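Local coordinates for protein acid phosphatase (Bacillus anthracis, PDB 2I33) that probably hydrolyses phosphate monoesters at acidic pH, as a magnesium-dependent class C acid phosphatase of the HAD superfamily, at residues L66-L71 with P217-W222; S74-M79 with D92-K97; D180-S183 with G187-G190; A225-N230 with D239-D244. One frame throughout, in Å; residues are numbered along the deposited sequence.

In the fold
Strand 59-64, the middle strand of the parallel sheet, leads into 66-71, the first half of interaction 1, which is closed only when 217-222 returns past the last strand, 211-213. Two shorter loops lie wholly within that span, one after the other. Interaction 2 joins the helices 74-83 and 91-97, and interaction 3 folds the loop after strand 172-179 back on itself; their centres are about 23 Å apart on opposite sides of the chain's centre. Interactions 1 and 3 share the magnesium ion and its waters. Interaction 4 follows in series, tying the end of helix 221-226, which begins in interaction 1, to helix 235-244. All four touch the second subunit.

Interaction 1 (L66-L71 with P217-W222); sequences LDETVL and PMYGDW. With MG (magnesium ion), chain C.
The polar link of this contact runs from Tyr219 to Glu68. Tyr219 OH donates a hydrogen bond to Glu68 OE1, modelled at a very short 2.4 Å, a length to be taken with reserve. OE1 meets the phenol at its edge, in the ring plane, while the carboxylate is turned about 80° from that plane. Glu68 gets there by a bend in its chain (chi2 47°), and its OE2 accepts from the backbone N of Asn73. The Asp67 carboxylate is held by Asn73 and Arg126.

Apolar contact is slight: Met218 swings its methyl across the glutamate chain, with CE 3.6 Å from Glu68 CG.

Metal coordination completes the contact. Asp67 O binds the magnesium ion at 2.1 Å beside Asp65, consistent with the DxDx(T/V) motif of HAD phosphatases, and Asp180 adds a ligand from the loop after strand 172-179. Water 1, one of three metal-bound waters, donates to Tyr219 OH across 2.8 Å. The phenol thus accepts from a metal-bound water and, if the short bond is trusted, donates to Glu68; with Asp180 OD2 as the water's other acceptor, it probably helps to orient that water.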
loop_
_atom_site.group_PDB
_atom_site.type_symbol
_atom_site.label_atom_id
_atom_site.label_comp_id
_atom_site.label_asym_id
_atom_site.label_seq_id
_atom_site.Cartn_x
_atom_site.Cartn_y
_atom_site.Cartn_z
ATOM N N LEU A 66 -14.646 4.261 -5.397
ATOM C CA LEU A 66 -15.310 4.191 -4.098
ATOM C C LEU A 66 -14.744 3.084 -3.255
ATOM O O LEU A 66 -14.156 3.347 -2.235
ATOM C CB LEU A 66 -16.819 4.046 -4.205
ATOM C CG LEU A 66 -17.545 5.340 -4.625
ATOM C CD1 LEU A 66 -18.986 5.103 -4.817
ATOM C CD2 LEU A 66 -17.350 6.422 -3.564
ATOM N N ASP A 67 -14.911 1.850 -3.699
ATOM C CA ASP A 67 -14.595 0.704 -2.844
ATOM C C ASP A 67 -13.082 0.588 -2.705
ATOM O O ASP A 67 -12.337 0.473 -3.676
ATOM C CB ASP A 67 -15.228 -0.575 -3.391
ATOM C CG ASP A 67 -16.746 -0.484 -3.433
ATOM O OD1 ASP A 67 -17.330 -0.063 -2.427
ATOM O OD2 ASP A 67 -17.353 -0.783 -4.503
ATOM N N GLU A 68 -12.650 0.586 -1.462
ATOM C CA GLU A 68 -11.231 0.526 -1.117
ATOM C C GLU A 68 -10.450 1.800 -1.511
ATOM O O GLU A 68 -9.213 1.805 -1.503
ATOM C CB GLU A 68 -10.581 -0.743 -1.617
ATOM C CG GLU A 68 -10.882 -1.968 -0.731
ATOM C CD GLU A 68 -12.331 -2.160 -0.345
ATOM O OE1 GLU A 68 -13.118 -2.671 -1.171
ATOM O OE2 GLU A 68 -12.652 -1.827 0.827
ATOM N N THR A 69 -11.178 2.873 -1.764
ATOM C CA THR A 69 -10.588 4.171 -1.953
ATOM C C THR A 69 -11.219 5.172 -0.998
ATOM O O THR A 69 -10.509 5.837 -0.242
ATOM C CB THR A 69 -10.749 4.625 -3.413
ATOM O OG1 THR A 69 -10.036 3.710 -4.253
ATOM C CG2 THR A 69 -10.224 5.995 -3.568
ATOM N N VAL A 70 -12.557 5.237 -0.998
ATOM C CA VAL A 70 -13.348 6.065 -0.089
ATOM C C VAL A 70 -14.062 5.181 0.942
ATOM O O VAL A 70 -14.088 5.503 2.110
ATOM C CB VAL A 70 -14.383 6.927 -0.825
ATOM C CG1 VAL A 70 -15.221 7.696 0.137
ATOM C CG2 VAL A 70 -13.674 7.862 -1.825
ATOM N N LEU A 71 -14.663 4.093 0.486
ATOM C CA LEU A 71 -15.439 3.208 1.365
ATOM C C LEU A 71 -14.726 1.899 1.625
ATOM O O LEU A 71 -14.217 1.246 0.715
ATOM C CB LEU A 71 -16.809 2.913 0.723
ATOM C CG LEU A 71 -17.736 4.130 0.536
ATOM C CD1 LEU A 71 -19.007 3.733 -0.221
ATOM C CD2 LEU A 71 -18.055 4.822 1.826
ATOM N N PRO A 217 -4.484 -5.231 -1.158
ATOM C CA PRO A 217 -4.015 -6.590 -1.417
ATOM C C PRO A 217 -5.084 -7.653 -1.300
ATOM O O PRO A 217 -4.743 -8.841 -1.354
ATOM C CB PRO A 217 -2.973 -6.798 -0.314
ATOM C CG PRO A 217 -3.527 -6.009 0.796
ATOM C CD PRO A 217 -4.167 -4.797 0.217
ATOM N N MET A 218 -6.334 -7.249 -1.075
ATOM C CA MET A 218 -7.409 -8.213 -0.840
ATOM C C MET A 218 -7.967 -8.779 -2.137
ATOM O O MET A 218 -8.371 -9.947 -2.218
ATOM C CB MET A 218 -8.550 -7.548 -0.082
ATOM C CG MET A 218 -8.157 -7.019 1.316
ATOM S SD MET A 218 -9.578 -6.358 2.145
ATOM C CE MET A 218 -9.787 -4.827 1.206
ATOM N N TYR A 219 -8.039 -7.913 -3.124
ATOM C CA TYR A 219 -8.716 -8.215 -4.365
ATOM C C TYR A 219 -8.437 -7.109 -5.384
ATOM O O TYR A 219 -7.922 -6.041 -5.048
ATOM C CB TYR A 219 -10.221 -8.357 -4.135
ATOM C CG TYR A 219 -10.888 -7.027 -3.927
ATOM C CD1 TYR A 219 -11.166 -6.547 -2.675
ATOM C CD2 TYR A 219 -11.215 -6.221 -5.012
ATOM C CE1 TYR A 219 -11.785 -5.345 -2.484
ATOM C CE2 TYR A 219 -11.802 -4.971 -4.829
ATOM C CZ TYR A 219 -12.079 -4.527 -3.566
ATOM O OH TYR A 219 -12.665 -3.292 -3.419
ATOM N N GLY A 220 -8.828 -7.379 -6.618
ATOM C CA GLY A 220 -8.727 -6.393 -7.662
ATOM C C GLY A 220 -8.266 -6.974 -8.963
ATOM O O GLY A 220 -8.212 -8.211 -9.153
ATOM N N ASP A 221 -7.946 -6.061 -9.869
ATOM C CA ASP A 221 -7.443 -6.450 -11.182
ATOM C C ASP A 221 -6.092 -7.152 -11.145
ATOM O O ASP A 221 -5.778 -7.927 -12.032
ATOM C CB ASP A 221 -7.353 -5.252 -12.121
ATOM C CG ASP A 221 -8.699 -4.843 -12.672
ATOM O OD1 ASP A 221 -9.747 -5.283 -12.144
ATOM O OD2 ASP A 221 -8.699 -4.048 -13.632
ATOM N N TRP A 222 -5.309 -6.935 -10.095
ATOM C CA TRP A 222 -4.050 -7.651 -9.969
ATOM C C TRP A 222 -4.322 -9.158 -9.912
ATOM O O TRP A 222 -3.564 -9.948 -10.458
ATOM C CB TRP A 222 -3.285 -7.189 -8.732
ATOM C CG TRP A 222 -3.933 -7.512 -7.463
ATOM C CD1 TRP A 222 -4.791 -6.729 -6.749
ATOM C CD2 TRP A 222 -3.743 -8.694 -6.698
ATOM N NE1 TRP A 222 -5.154 -7.364 -5.588
ATOM C CE2 TRP A 222 -4.520 -8.577 -5.534
ATOM C CE3 TRP A 222 -2.976 -9.842 -6.884
ATOM C CZ2 TRP A 222 -4.540 -9.568 -4.558
ATOM C CZ3 TRP A 222 -3.010 -10.829 -5.914
ATOM C CH2 TRP A 222 -3.799 -10.695 -4.789
HETATM MG MG MG C . -11.729 0.096 -5.700
HETATM O O HOH W 1 -11.420 -1.691 -5.399
HETATM O O HOH W 2 -11.089 0.077 -7.722
HETATM O O HOH W 3 -13.731 -0.401 -6.459
#

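Interaction 2 (S74-M79 with D92-K97)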
loop_
_atom_site.group_PDB
_atom_site.type_symbol
_atom_site.label_atom_id
_atom_site.label_comp_id
_atom_site.label_asym_id
_atom_site.label_seq_id
_atom_site.Cartn_x
_atom_site.Cartn_y
_atom_site.Cartn_z
ATOM N N SER A 74 -13.927 -4.014 3.756
ATOM C CA SER A 74 -13.241 -5.157 4.293
ATOM C C SER A 74 -14.147 -6.048 5.175
ATOM O O SER A 74 -13.897 -7.254 5.218
ATOM C CB SER A 74 -11.937 -4.754 4.982
ATOM O OG SER A 74 -12.216 -3.962 6.087
ATOM N N PRO A 75 -15.197 -5.507 5.861
ATOM C CA PRO A 75 -16.069 -6.457 6.596
ATOM C C PRO A 75 -16.687 -7.529 5.711
ATOM O O PRO A 75 -16.977 -8.630 6.180
ATOM C CB PRO A 75 -17.161 -5.574 7.172
ATOM C CG PRO A 75 -16.469 -4.209 7.309
ATOM C CD PRO A 75 -15.609 -4.105 6.112
ATOM N N HIS A 76 -16.890 -7.205 4.444
ATOM C CA HIS A 76 -17.386 -8.225 3.537
ATOM C C HIS A 76 -16.328 -9.298 3.257
ATOM O O HIS A 76 -16.611 -10.507 3.228
ATOM C CB HIS A 76 -17.888 -7.633 2.247
ATOM C CG HIS A 76 -18.399 -8.665 1.316
ATOM N ND1 HIS A 76 -17.581 -9.317 0.428
ATOM C CD2 HIS A 76 -19.625 -9.233 1.200
ATOM C CE1 HIS A 76 -18.290 -10.223 -0.223
ATOM N NE2 HIS A 76 -19.532 -10.187 0.224
ATOM N N GLN A 77 -15.091 -8.867 3.057
ATOM C CA GLN A 77 -14.009 -9.818 2.818
ATOM C C GLN A 77 -13.802 -10.704 4.046
ATOM O O GLN A 77 -13.580 -11.912 3.916
ATOM C CB GLN A 77 -12.728 -9.094 2.445
ATOM C CG GLN A 77 -12.849 -8.203 1.204
ATOM C CD GLN A 77 -13.129 -8.955 -0.079
ATOM O OE1 GLN A 77 -14.227 -8.856 -0.655
ATOM N NE2 GLN A 77 -12.154 -9.714 -0.535
ATOM N N ALA A 78 -13.906 -10.115 5.230
ATOM C CA ALA A 78 -13.861 -10.880 6.488
ATOM C C ALA A 78 -14.966 -11.940 6.533
ATOM O O ALA A 78 -14.751 -13.075 6.941
ATOM C CB ALA A 78 -13.969 -9.962 7.678
ATOM N N MET A 79 -16.168 -11.555 6.111
ATOM C CA MET A 79 -17.280 -12.491 6.033
ATOM C C MET A 79 -16.903 -13.663 5.130
ATOM O O MET A 79 -17.212 -14.808 5.443
ATOM C CB MET A 79 -18.542 -11.800 5.513
ATOM C CG MET A 79 -19.763 -12.687 5.408
ATOM S SD MET A 79 -19.814 -13.670 3.891
ATOM C CE MET A 79 -19.827 -12.424 2.623
ATOM N N ASP A 92 -24.110 -8.029 -2.555
ATOM C CA ASP A 92 -25.252 -7.120 -2.665
ATOM C C ASP A 92 -25.898 -6.877 -1.312
ATOM O O ASP A 92 -26.328 -5.741 -1.025
ATOM C CB ASP A 92 -26.277 -7.660 -3.642
ATOM C CG ASP A 92 -25.794 -7.567 -5.085
ATOM O OD1 ASP A 92 -24.685 -7.003 -5.285
ATOM O OD2 ASP A 92 -26.552 -8.054 -5.971
ATOM N N ASP A 93 -25.972 -7.922 -0.490
ATOM C CA ASP A 93 -26.483 -7.781 0.884
ATOM C C ASP A 93 -25.662 -6.724 1.636
ATOM O O ASP A 93 -26.207 -5.822 2.277
ATOM C CB ASP A 93 -26.434 -9.113 1.642
ATOM C CG ASP A 93 -27.509 -10.112 1.201
ATOM O OD1 ASP A 93 -28.379 -9.794 0.354
ATOM O OD2 ASP A 93 -27.517 -11.222 1.780
ATOM N N TRP A 94 -24.352 -6.850 1.531
ATOM C CA TRP A 94 -23.430 -5.888 2.127
ATOM C C TRP A 94 -23.666 -4.469 1.597
ATOM O O TRP A 94 -23.809 -3.508 2.374
ATOM C CB TRP A 94 -22.007 -6.330 1.829
ATOM C CG TRP A 94 -20.990 -5.290 2.119
ATOM C CD1 TRP A 94 -20.229 -4.630 1.219
ATOM C CD2 TRP A 94 -20.674 -4.730 3.397
ATOM N NE1 TRP A 94 -19.414 -3.707 1.850
ATOM C CE2 TRP A 94 -19.695 -3.723 3.185
ATOM C CE3 TRP A 94 -21.133 -4.945 4.687
ATOM C CZ2 TRP A 94 -19.138 -2.991 4.241
ATOM C CZ3 TRP A 94 -20.590 -4.203 5.716
ATOM C CH2 TRP A 94 -19.618 -3.239 5.488
ATOM N N ILE A 95 -23.697 -4.317 0.287
ATOM C CA ILE A 95 -23.939 -2.982 -0.293
ATOM C C ILE A 95 -25.248 -2.381 0.215
ATOM O O ILE A 95 -25.298 -1.186 0.560
ATOM C CB ILE A 95 -23.947 -3.069 -1.813
ATOM C CG1 ILE A 95 -22.539 -3.411 -2.312
ATOM C CG2 ILE A 95 -24.487 -1.758 -2.425
ATOM C CD1 ILE A 95 -21.491 -2.352 -2.154
ATOM N N ASN A 96 -26.295 -3.185 0.273
ATOM C CA ASN A 96 -27.578 -2.698 0.728
ATOM C C ASN A 96 -27.596 -2.216 2.168
ATOM O O ASN A 96 -28.409 -1.358 2.525
ATOM C CB ASN A 96 -28.612 -3.783 0.540
ATOM C CG ASN A 96 -29.010 -3.917 -0.886
ATOM O OD1 ASN A 96 -28.929 -2.953 -1.634
ATOM N ND2 ASN A 96 -29.500 -5.092 -1.273
ATOM N N LYS A 97 -26.740 -2.784 3.004
ATOM C CA LYS A 97 -26.656 -2.350 4.395
ATOM C C LYS A 97 -26.127 -0.924 4.462
ATOM O O LYS A 97 -26.430 -0.191 5.417
ATOM C CB LYS A 97 -25.749 -3.272 5.197
ATOM C CG LYS A 97 -26.320 -4.672 5.382
ATOM C CD LYS A 97 -25.665 -5.352 6.566
ATOM C CE LYS A 97 -26.341 -4.916 7.868
ATOM N NZ LYS A 97 -25.307 -4.810 8.919
#
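One face of the Trp94 indole is covered by His76 CB, which sits 4.0 Å from the centroid of the five-membered ring and 14° off its normal, a CH-pi contact nearly above the centre of that ring and so toward one end of the indole. The two rings meet obliquely, the imidazole and the five-membered ring inclined at 44° with their centroids 5.6 Å apart. At the edge of the imidazole, in its plane, lies Gln77 OE1. The benzo end of the indole meets Pro75, whose CG comes within 3.8 Å of Trp94 CH2, with CB of the same pyrrolidine ring equally close and CD slightly farther. Contact is returned from the base of the tryptophan, where Trp94 CB approaches His76 CD2 to 3.8 Å.

Both segments are helical, 74-79 belonging to helix 74-83 and 92-97 to helix 91-97. They lie between the first two strands of the HAD core in chain order, 59-64 and 119-125, the region in which many HAD enzymes carry a cap insertion. No hydrogen bond joins the segments, and the backbones come closest at His76 and Trp94.

In each of these two residues CG stands opposite the backbone N (chi1 -180° in His76), which sends both side chains into the gap between the helices. Their buried nitrogens are satisfied beyond the pair: His76 NE2 bonds to Tyr89 O, and Trp94 NE1 to Asn73 OD1, the asparagine that also holds Asp67. Trp91 meets the His76 ring edge-to-face, and Phe249 of the second subunit packs against both His76 and Trp94.

Interaction 3 (D180-S183 with G187-G190). With MG (magnesium ion), chain C.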
loop_
_atom_site.group_PDB
_atom_site.type_symbol
_atom_site.label_atom_id
_atom_site.label_comp_id
_atom_site.label_asym_id
_atom_site.label_seq_id
_atom_site.Cartn_x
_atom_site.Cartn_y
_atom_site.Cartn_z
ATOM N N ASP A 180 -7.526 2.354 -5.916
ATOM C CA ASP A 180 -6.763 1.229 -5.383
ATOM C C ASP A 180 -6.462 0.190 -6.441
ATOM O O ASP A 180 -5.817 -0.824 -6.172
ATOM C CB ASP A 180 -7.532 0.525 -4.274
ATOM C CG ASP A 180 -8.827 -0.098 -4.783
ATOM O OD1 ASP A 180 -9.733 0.686 -5.155
ATOM O OD2 ASP A 180 -8.907 -1.354 -4.792
ATOM N N ASN A 181 -6.954 0.431 -7.635
ATOM C CA ASN A 181 -6.848 -0.502 -8.713
ATOM C C ASN A 181 -6.365 0.310 -9.908
ATOM O O ASN A 181 -6.841 1.415 -10.141
ATOM C CB ASN A 181 -8.239 -1.056 -8.976
ATOM C CG ASN A 181 -8.267 -2.129 -10.046
ATOM O OD1 ASN A 181 -7.461 -2.135 -11.009
ATOM N ND2 ASN A 181 -9.233 -3.032 -9.909
ATOM N N LEU A 182 -5.386 -0.206 -10.628
ATOM C CA LEU A 182 -4.797 0.549 -11.746
ATOM C C LEU A 182 -5.857 0.986 -12.729
ATOM O O LEU A 182 -5.725 2.038 -13.329
ATOM C CB LEU A 182 -3.731 -0.258 -12.474
ATOM C CG LEU A 182 -2.463 -0.519 -11.680
ATOM C CD1 LEU A 182 -1.539 -1.419 -12.470
ATOM C CD2 LEU A 182 -1.825 0.762 -11.249
ATOM N N SER A 183 -6.917 0.196 -12.873
ATOM C CA SER A 183 -7.992 0.552 -13.815
ATOM C C SER A 183 -8.844 1.749 -13.322
ATOM O O SER A 183 -9.734 2.224 -14.036
ATOM C CB SER A 183 -8.855 -0.653 -14.206
ATOM O OG SER A 183 -9.261 -1.364 -13.082
ATOM N N GLY A 187 -5.298 3.940 -18.758
ATOM C CA GLY A 187 -4.219 3.197 -19.407
ATOM C C GLY A 187 -3.844 1.828 -18.867
ATOM O O GLY A 187 -2.775 1.303 -19.216
ATOM N N PHE A 188 -4.717 1.225 -18.054
ATOM C CA PHE A 188 -4.420 -0.065 -17.432
ATOM C C PHE A 188 -5.549 -1.100 -17.520
ATOM O O PHE A 188 -5.683 -1.964 -16.634
ATOM C CB PHE A 188 -4.092 0.168 -15.957
ATOM C CG PHE A 188 -2.949 1.099 -15.732
ATOM C CD1 PHE A 188 -1.635 0.631 -15.720
ATOM C CD2 PHE A 188 -3.180 2.450 -15.503
ATOM C CE1 PHE A 188 -0.570 1.527 -15.474
ATOM C CE2 PHE A 188 -2.134 3.325 -15.297
ATOM C CZ PHE A 188 -0.828 2.863 -15.289
ATOM N N ASP A 189 -6.366 -1.012 -18.562
ATOM C CA ASP A 189 -7.493 -1.941 -18.717
ATOM C C ASP A 189 -7.100 -3.271 -19.344
ATOM O O ASP A 189 -6.544 -3.328 -20.453
ATOM C CB ASP A 189 -8.589 -1.325 -19.580
ATOM C CG ASP A 189 -9.250 -0.133 -18.929
ATOM O OD1 ASP A 189 -9.597 -0.227 -17.736
ATOM O OD2 ASP A 189 -9.441 0.890 -19.631
ATOM N N GLY A 190 -7.441 -4.345 -18.645
ATOM C CA GLY A 190 -7.469 -5.680 -19.239
ATOM C C GLY A 190 -6.119 -6.206 -19.670
ATOM O O GLY A 190 -6.023 -7.042 -20.566
HETATM MG MG MG C . -11.729 0.096 -5.700
HETATM O O HOH W 1 -11.420 -1.691 -5.399
HETATM O O HOH W 4 -10.917 1.498 -16.420
HETATM O O HOH W 2 -11.089 0.077 -7.722
HETATM O O HOH W 3 -13.731 -0.401 -6.459
#
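Leu182 and Phe188 join the two arms of a loop that follows strand 172-179, the neighbour of the central strand in the HAD core, and that opens with the metal ligand Asp180. This is the position where HAD phosphatases carry an acidic magnesium ligand beyond the fourth strand.

The apolar contact is made at the roots of the side chains, Leu182 CB standing 3.5 Å from Phe188 CB. Further out, Leu182 CD1 comes to 3.8 Å from Phe188 CD1, and its other methyl, CD2, lies over one face of the ring. Val200 of helix 193-202 and Ile213 pack on the leucine, while Ala199 and Phe211 pack on the phenylalanine, so the pair joins the core between that helix and the edge strand 211-213. The arms also touch where Asp189 OD1 lies 3.6 Å from Ser183 CB.

Hydrogen bonding shapes the first arm. Asn181 OD1 accepts from Ser183 N at 3.0 Å in an Asx turn; the bond is nearly straight at the hydrogen (167°), but the donor stands 40° out of the amide's carbonyl plane. Ser183 OG reaches Asp221 OD2, linking this turn to helix 221-226. Water 4 lies between the arms, close to both Ser183 O and the carboxylate of Asp189; its two protons cannot serve all the acceptors round it, so which of them it bonds remains open.

In the metal site, only OD1 of Asp180 binds the magnesium ion; OD2 instead accepts from metal-bound water 1 and from Asn216 ND2.

Interaction 4 (A225-N230 with D239-D244)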
loop_
_atom_site.group_PDB
_atom_site.type_symbol
_atom_site.label_atom_id
_atom_site.label_comp_id
_atom_site.label_asym_id
_atom_site.label_seq_id
_atom_site.Cartn_x
_atom_site.Cartn_y
_atom_site.Cartn_z
ATOM N N ALA A 225 -6.138 -10.269 -13.370
ATOM C CA ALA A 225 -5.118 -10.418 -14.419
ATOM C C ALA A 225 -4.487 -11.802 -14.417
ATOM O O ALA A 225 -4.174 -12.322 -15.472
ATOM C CB ALA A 225 -4.035 -9.358 -14.321
ATOM N N LEU A 226 -4.290 -12.389 -13.240
ATOM C CA LEU A 226 -3.738 -13.742 -13.153
ATOM C C LEU A 226 -4.653 -14.796 -13.768
ATOM O O LEU A 226 -4.185 -15.831 -14.218
ATOM C CB LEU A 226 -3.455 -14.113 -11.699
ATOM C CG LEU A 226 -2.378 -13.248 -11.047
ATOM C CD1 LEU A 226 -2.478 -13.449 -9.575
ATOM C CD2 LEU A 226 -0.996 -13.593 -11.545
ATOM N N TYR A 227 -5.954 -14.519 -13.754
ATOM C CA TYR A 227 -6.949 -15.436 -14.281
ATOM C C TYR A 227 -7.331 -15.072 -15.695
ATOM O O TYR A 227 -8.328 -15.579 -16.198
ATOM C CB TYR A 227 -8.231 -15.417 -13.428
ATOM C CG TYR A 227 -8.016 -15.612 -11.960
ATOM C CD1 TYR A 227 -6.995 -16.424 -11.483
ATOM C CD2 TYR A 227 -8.882 -15.051 -11.047
ATOM C CE1 TYR A 227 -6.805 -16.602 -10.120
ATOM C CE2 TYR A 227 -8.704 -15.214 -9.696
ATOM C CZ TYR A 227 -7.666 -15.985 -9.235
ATOM O OH TYR A 227 -7.484 -16.124 -7.883
ATOM N N ASP A 228 -6.565 -14.186 -16.330
ATOM C CA ASP A 228 -6.964 -13.596 -17.616
ATOM C C ASP A 228 -8.369 -13.025 -17.511
ATOM O O ASP A 228 -9.164 -13.134 -18.436
ATOM C CB ASP A 228 -6.905 -14.630 -18.728
ATOM C CG ASP A 228 -5.561 -15.290 -18.828
ATOM O OD1 ASP A 228 -4.553 -14.549 -18.861
ATOM O OD2 ASP A 228 -5.513 -16.538 -18.899
ATOM N N TYR A 229 -8.686 -12.480 -16.341
ATOM C CA TYR A 229 -9.986 -11.883 -16.068
ATOM C C TYR A 229 -11.174 -12.854 -16.161
ATOM O O TYR A 229 -12.319 -12.432 -16.336
ATOM C CB TYR A 229 -10.173 -10.652 -16.949
ATOM C CG TYR A 229 -9.056 -9.647 -16.695
ATOM C CD1 TYR A 229 -9.053 -8.831 -15.564
ATOM C CD2 TYR A 229 -7.973 -9.570 -17.562
ATOM C CE1 TYR A 229 -8.017 -7.928 -15.337
ATOM C CE2 TYR A 229 -6.939 -8.675 -17.340
ATOM C CZ TYR A 229 -6.956 -7.861 -16.229
ATOM O OH TYR A 229 -5.916 -6.977 -16.036
ATOM N N ASN A 230 -10.879 -14.137 -15.991
ATOM C CA ASN A 230 -11.896 -15.179 -15.976
ATOM C C ASN A 230 -12.054 -15.756 -14.574
ATOM O O ASN A 230 -11.344 -16.685 -14.187
ATOM C CB ASN A 230 -11.528 -16.271 -16.965
ATOM C CG ASN A 230 -12.557 -17.385 -17.001
ATOM O OD1 ASN A 230 -13.653 -17.239 -16.456
ATOM N ND2 ASN A 230 -12.209 -18.496 -17.626
ATOM N N ASP A 239 -6.388 -21.808 -7.550
ATOM C CA ASP A 239 -5.382 -22.194 -6.567
ATOM C C ASP A 239 -4.033 -22.483 -7.243
ATOM O O ASP A 239 -2.989 -22.024 -6.780
ATOM C CB ASP A 239 -5.870 -23.412 -5.776
ATOM C CG ASP A 239 -4.896 -23.843 -4.709
ATOM O OD1 ASP A 239 -4.418 -22.974 -3.962
ATOM O OD2 ASP A 239 -4.600 -25.059 -4.629
ATOM N N LYS A 240 -4.058 -23.225 -8.345
ATOM C CA LYS A 240 -2.824 -23.515 -9.067
ATOM C C LYS A 240 -2.186 -22.254 -9.650
ATOM O O LYS A 240 -0.961 -22.089 -9.611
ATOM C CB LYS A 240 -3.081 -24.516 -10.188
ATOM C CG LYS A 240 -1.849 -24.827 -11.012
ATOM C CD LYS A 240 -2.124 -25.924 -12.016
ATOM C CE LYS A 240 -0.925 -26.166 -12.936
ATOM N NZ LYS A 240 0.337 -26.417 -12.169
ATOM N N ILE A 241 -3.017 -21.384 -10.212
ATOM C CA ILE A 241 -2.546 -20.136 -10.792
ATOM C C ILE A 241 -1.893 -19.299 -9.729
ATOM O O ILE A 241 -0.838 -18.719 -9.950
ATOM C CB ILE A 241 -3.690 -19.340 -11.438
ATOM C CG1 ILE A 241 -4.195 -20.078 -12.693
ATOM C CG2 ILE A 241 -3.249 -17.944 -11.800
ATOM C CD1 ILE A 241 -5.461 -19.497 -13.263
ATOM N N ARG A 242 -2.554 -19.201 -8.583
ATOM C CA ARG A 242 -2.011 -18.389 -7.500
ATOM C C ARG A 242 -0.632 -18.916 -7.127
ATOM O O ARG A 242 0.314 -18.161 -7.050
ATOM C CB ARG A 242 -2.940 -18.415 -6.295
ATOM C CG ARG A 242 -4.234 -17.686 -6.513
ATOM C CD ARG A 242 -5.160 -17.902 -5.327
ATOM N NE ARG A 242 -6.338 -17.041 -5.395
ATOM C CZ ARG A 242 -7.159 -16.825 -4.367
ATOM N NH1 ARG A 242 -6.948 -17.405 -3.189
ATOM N NH2 ARG A 242 -8.208 -16.032 -4.522
ATOM N N HIS A 243 -0.521 -20.224 -6.930
ATOM C CA HIS A 243 0.779 -20.806 -6.589
ATOM C C HIS A 243 1.833 -20.643 -7.685
ATOM O O HIS A 243 2.997 -20.332 -7.413
ATOM C CB HIS A 243 0.621 -22.275 -6.239
ATOM C CG HIS A 243 0.088 -22.499 -4.864
ATOM N ND1 HIS A 243 -1.256 -22.454 -4.573
ATOM C CD2 HIS A 243 0.722 -22.754 -3.695
ATOM C CE1 HIS A 243 -1.431 -22.699 -3.286
ATOM N NE2 HIS A 243 -0.247 -22.885 -2.732
ATOM N N ASP A 244 1.419 -20.862 -8.924
ATOM C CA ASP A 244 2.328 -20.788 -10.066
ATOM C C ASP A 244 2.871 -19.392 -10.334
ATOM O O ASP A 244 3.890 -19.245 -11.015
ATOM C CB ASP A 244 1.626 -21.283 -11.324
ATOM C CG ASP A 244 1.456 -22.791 -11.343
ATOM O OD1 ASP A 244 1.966 -23.488 -10.434
ATOM O OD2 ASP A 244 0.802 -23.280 -12.279
#
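Tyr227 and Arg242 are brought together by their torsions. The tyrosine leaves its backbone with CG beside the N (chi1 -52°), which swings the hydroxyl over to the other segment; the arginine runs extended from CG to NE and lays its guanidinium next to it. Arg242 NE then donates to Tyr227 OH at 2.9 Å, with an angle of 159° at the hydrogen. The hydroxyl lies in the guanidinium plane, and the two flat groups are almost coplanar, 15° apart, so they meet at their edges and do not stack.

Glu223, one turn earlier on helix 221-226, reinforces the pair: its OE2 hydrogen-bonds Tyr227 OH and forms a salt bridge with Arg242 NH2. Arg242 NH1 goes to Gln19 OE1. The buried phenol and the cation are thus each gripped more than once.

Beside the polar pair, Ile241 packs on Leu226 and on the Tyr227 ring. Its CG2 approaches the carbonyl oxygen Leu226 O to 3.3 Å and lies 3.8 Å from Leu226 CB. Its other branch reaches further, CD1 coming to 3.9 Å from Tyr227 CD1. From the second subunit, Leu25 packs on Leu226 and Met22 on Arg242.

Helix 235-244 is thereby laid against the place where helix 221-226 stops. There Asp228, at positive phi, is the C-prime residue of a Schellman motif, with Tyr229 N bonded to Gly224 O and Asp228 N to Ala225 O, and a type I' turn from Tyr227 to Asn230 carries the chain away from the helix end.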